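Local coordinates for protein putative acyl-CoA N-acyltransferase (Klebsiella pneumoniae subsp. pneumoniae, PDB 3LOD) that probably transfers an acyl group from acyl-CoA to an acceptor, as a putative N-acyltransferase of the GNAT family, at residues 6-11 with 100-105; 53-56 with 60-63. All coordinates share one frame; numbering follows the deposited sequence.

Contact 1: residues 6-11 with 100-105; sequences ITDIAP and EAKARQ
D8 and K102 are the pair that meets here: the carboxylate of D8, at the end of strand 5-8, faces the ammonium group of K102 near the end of helix 91-104. Two residues before D8, I6 packs its aliphatic side chain on K94 and A98, earlier along that helix. At T7, OG1 lies 3.0 Å from O of D8, a hydrogen bond that comes in from above the carbonyl plane, and it has a second partner in the neighbouring strand. A threonine suits this place because its branched side chain fits an extended backbone while its hydroxyl serves two partners.

At D8 the side chain turns to the helix. CG lies beside the backbone N (chi1 -86°), and the carboxylate meets the lysine with both oxygens about equally, OD1 and OD2 each 3.7 Å from K102 NZ. This is a long salt bridge, and no hydrogen bond accompanies it. The CA atoms of D8 and K102 are 10.2 Å apart, and the two side chains together span the gap, the lysine bent at chi2 and chi3 and crossing the aspartate at about a right angle. In the GNAT fold the first strand forms one edge of the central sheet, and the contact is a loose, surface link between that strand and helix 91-104. D8 is exposed, and a charged pair suits such a place because both ends can stay hydrated. D8 touches L52 and K102 touches I50, both of strand 49-55. Further on, I9 and P11 pack on F16 of helix 14-26 as the chain leaves the strand.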
# COMPACT_ATOMS: atom_id res chain seq x y z
N ILE A 6 -9.26 4.64 -10.02
CA ILE A 6 -8.84 3.50 -9.14
C ILE A 6 -9.62 2.22 -9.38
O ILE A 6 -10.87 2.23 -9.39
CB ILE A 6 -8.96 3.83 -7.64
CG1 ILE A 6 -7.63 4.29 -7.09
CG2 ILE A 6 -9.29 2.59 -6.86
CD1 ILE A 6 -7.72 5.58 -6.46
N THR A 7 -8.93 1.10 -9.55
CA THR A 7 -9.64 -0.13 -9.87
C THR A 7 -8.98 -1.28 -9.19
O THR A 7 -7.79 -1.20 -8.91
CB THR A 7 -9.56 -0.50 -11.38
OG1 THR A 7 -8.20 -0.83 -11.74
CG2 THR A 7 -10.13 0.62 -12.29
N ASP A 8 -9.72 -2.36 -9.01
CA ASP A 8 -9.12 -3.60 -8.55
C ASP A 8 -8.01 -4.00 -9.53
O ASP A 8 -8.06 -3.59 -10.70
CB ASP A 8 -10.18 -4.71 -8.48
CG ASP A 8 -10.95 -4.73 -7.13
OD1 ASP A 8 -10.47 -4.11 -6.16
OD2 ASP A 8 -12.02 -5.40 -7.05
N ILE A 9 -7.01 -4.74 -9.05
CA ILE A 9 -6.10 -5.53 -9.89
C ILE A 9 -5.74 -6.86 -9.23
O ILE A 9 -5.55 -6.96 -8.02
CB ILE A 9 -4.71 -4.83 -10.24
CG1 ILE A 9 -4.38 -3.73 -9.29
CG2 ILE A 9 -4.47 -4.42 -11.75
CD1 ILE A 9 -3.70 -4.30 -8.17
N ALA A 10 -5.62 -7.87 -10.08
CA ALA A 10 -4.97 -9.13 -9.75
C ALA A 10 -3.49 -8.85 -9.43
O ALA A 10 -2.80 -8.18 -10.21
CB ALA A 10 -5.11 -10.15 -10.97
N PRO A 11 -3.01 -9.31 -8.27
CA PRO A 11 -1.56 -9.25 -8.02
C PRO A 11 -0.76 -10.05 -9.07
O PRO A 11 0.47 -10.04 -9.04
CB PRO A 11 -1.43 -9.90 -6.63
CG PRO A 11 -2.70 -10.63 -6.41
CD PRO A 11 -3.74 -9.81 -7.10
N GLU A 100 -8.16 2.02 2.32
CA GLU A 100 -8.87 2.13 3.59
C GLU A 100 -10.34 1.85 3.34
O GLU A 100 -10.96 1.02 4.05
CB GLU A 100 -8.66 3.52 4.21
CG GLU A 100 -7.21 3.82 4.48
CD GLU A 100 -7.00 5.20 5.08
OE1 GLU A 100 -7.90 6.06 4.96
OE2 GLU A 100 -5.92 5.41 5.67
N ALA A 101 -10.92 2.49 2.34
CA ALA A 101 -12.38 2.25 2.17
C ALA A 101 -12.63 0.74 1.98
O ALA A 101 -13.53 0.17 2.61
CB ALA A 101 -13.05 3.12 1.06
N LYS A 102 -11.81 0.08 1.17
CA LYS A 102 -12.02 -1.34 0.92
C LYS A 102 -11.78 -2.19 2.16
O LYS A 102 -12.43 -3.24 2.35
CB LYS A 102 -11.26 -1.83 -0.34
CG LYS A 102 -12.01 -1.33 -1.59
CD LYS A 102 -12.15 -2.32 -2.79
CE LYS A 102 -13.00 -3.56 -2.47
NZ LYS A 102 -13.23 -4.46 -3.68
N ALA A 103 -10.89 -1.74 3.03
CA ALA A 103 -10.59 -2.50 4.22
C ALA A 103 -11.80 -2.39 5.16
O ALA A 103 -12.26 -3.39 5.70
CB ALA A 103 -9.31 -2.00 4.88
N ARG A 104 -12.34 -1.20 5.31
CA ARG A 104 -13.55 -1.12 6.10
C ARG A 104 -14.64 -2.05 5.61
O ARG A 104 -15.30 -2.66 6.43
CB ARG A 104 -14.11 0.28 6.14
CG ARG A 104 -13.33 1.20 6.99
CD ARG A 104 -13.99 2.60 7.10
NE ARG A 104 -12.92 3.55 7.40
CZ ARG A 104 -12.33 4.34 6.50
NH1 ARG A 104 -12.79 4.40 5.25
NH2 ARG A 104 -11.31 5.11 6.86
N GLN A 105 -14.85 -2.19 4.32
CA GLN A 105 -16.01 -2.99 3.90
C GLN A 105 -15.81 -4.44 4.29
O GLN A 105 -16.71 -5.25 4.22
CB GLN A 105 -16.23 -2.92 2.41
CG GLN A 105 -16.87 -1.64 1.95
CD GLN A 105 -16.41 -1.25 0.52
OE1 GLN A 105 -16.32 -2.10 -0.39
NE2 GLN A 105 -16.10 0.05 0.33

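Contact 2: residues 53-56 with 60-63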
# COMPACT_ATOMS: atom_id res chain seq x y z
N ALA A 53 -5.16 -0.37 -8.17
CA ALA A 53 -4.25 0.40 -9.06
C ALA A 53 -4.79 1.79 -9.34
O ALA A 53 -6.01 1.99 -9.34
CB ALA A 53 -4.05 -0.32 -10.36
N ILE A 54 -3.90 2.75 -9.58
CA ILE A 54 -4.31 4.06 -10.11
C ILE A 54 -3.86 4.20 -11.52
O ILE A 54 -2.70 3.92 -11.87
CB ILE A 54 -3.67 5.21 -9.39
CG1 ILE A 54 -3.22 4.80 -8.04
CG2 ILE A 54 -4.65 6.40 -9.18
CD1 ILE A 54 -2.07 5.68 -7.67
N ARG A 55 -4.77 4.70 -12.34
CA ARG A 55 -4.62 4.70 -13.76
C ARG A 55 -4.72 6.12 -14.22
O ARG A 55 -5.52 6.90 -13.72
CB ARG A 55 -5.71 3.84 -14.39
CG ARG A 55 -6.04 2.59 -13.57
CD ARG A 55 -6.86 1.53 -14.32
NE ARG A 55 -5.95 0.73 -15.13
CZ ARG A 55 -5.57 -0.53 -14.89
NH1 ARG A 55 -6.06 -1.22 -13.86
NH2 ARG A 55 -4.71 -1.10 -15.73
N SER A 56 -3.88 6.43 -15.19
CA SER A 56 -3.91 7.69 -15.85
C SER A 56 -5.26 7.82 -16.59
O SER A 56 -6.08 6.87 -16.59
CB SER A 56 -2.71 7.81 -16.79
OG SER A 56 -2.91 7.12 -18.01
N GLU A 60 -3.33 3.68 -18.34
CA GLU A 60 -2.05 3.17 -17.85
C GLU A 60 -1.99 3.05 -16.28
O GLU A 60 -2.16 4.05 -15.56
CB GLU A 60 -0.99 4.18 -18.38
CG GLU A 60 0.50 3.79 -18.32
CD GLU A 60 1.44 5.07 -18.36
OE1 GLU A 60 0.93 6.20 -18.64
OE2 GLU A 60 2.68 4.94 -18.08
N ALA A 61 -1.77 1.84 -15.76
CA ALA A 61 -1.53 1.66 -14.32
C ALA A 61 -0.24 2.36 -13.97
O ALA A 61 0.80 2.16 -14.60
CB ALA A 61 -1.43 0.25 -13.97
N VAL A 62 -0.30 3.19 -12.96
CA VAL A 62 0.66 4.26 -12.80
C VAL A 62 1.05 4.24 -11.32
O VAL A 62 1.98 4.90 -10.90
CB VAL A 62 -0.01 5.60 -13.35
CG1 VAL A 62 -0.71 6.44 -12.30
CG2 VAL A 62 0.92 6.39 -14.23
N GLY A 63 0.35 3.41 -10.56
CA GLY A 63 0.57 3.27 -9.12
C GLY A 63 -0.23 2.09 -8.58
O GLY A 63 -1.16 1.61 -9.24
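I54 and S56 bond by their backbones to 60-63, at the turn end of the hairpin of strands 49-55 and 61-69. I54 N donates to G63 O (3.0 Å), and S56 N donates to E60 O at 3.0 Å with a nearly straight N-H...O angle of 161°. Between these two bonds the carbonyl of I54 receives V62 N at 2.7 Å, almost in line with its C=O bond although the N-H itself is bent (137°), and more weakly G63 N at 3.4 Å. With V62 and G63 both facing I54, the second strand carries a classic beta bulge, and V62 has a psi near zero (-7°), away from the usual strand value, as the first residue of such a bulge often has. A glycine at 63 is consistent with the close approach of I54 CD1, 3.9 Å from G63 CA.

R55 and A61 form a non-hydrogen-bonded antiparallel pair, their side chains on one face of the sheet. The small methyl of A61 lies over one face of the arginine's guanidinium, with CB 4.0 Å from NH2.

What fixes that guanidinium lies in the next shell: E15 of helix 14-26 makes a salt bridge with NH2, T7 OG1 takes NH1 and the carbonyl of G59 takes NE. E15 also accepts a bond from A61 N, while the hydroxyl of S56 bonds to the backbone N of G59 within the turn. On the other face, I54 packs on L91 and L95. The hairpin end is therefore bonded through its backbone and pinned by a charged pair, and the nearby carboxylate probably stabilises the arginine's positive charge.

Contacts 1 and 2 lie about 14 Å apart, centre to centre, and share the central sheet of the GNAT fold, since strands 5-8 and 49-55 are neighbours in it. In the chain, 6-11 comes first, the hairpin segments 53-56 and 60-63 follow, and 100-105 closes the order, so that contact 1 brackets contact 2. They touch directly: T7 O takes a probable hydrogen bond from A53 N at 2.8 Å, and I9 packs on A53. Contact 2 joins adjacent strands, whereas contact 1 reaches loosely from the edge strand to helix 91-104; together they connect the first edge of the sheet with its neighbouring hairpin and with a helix packed on it.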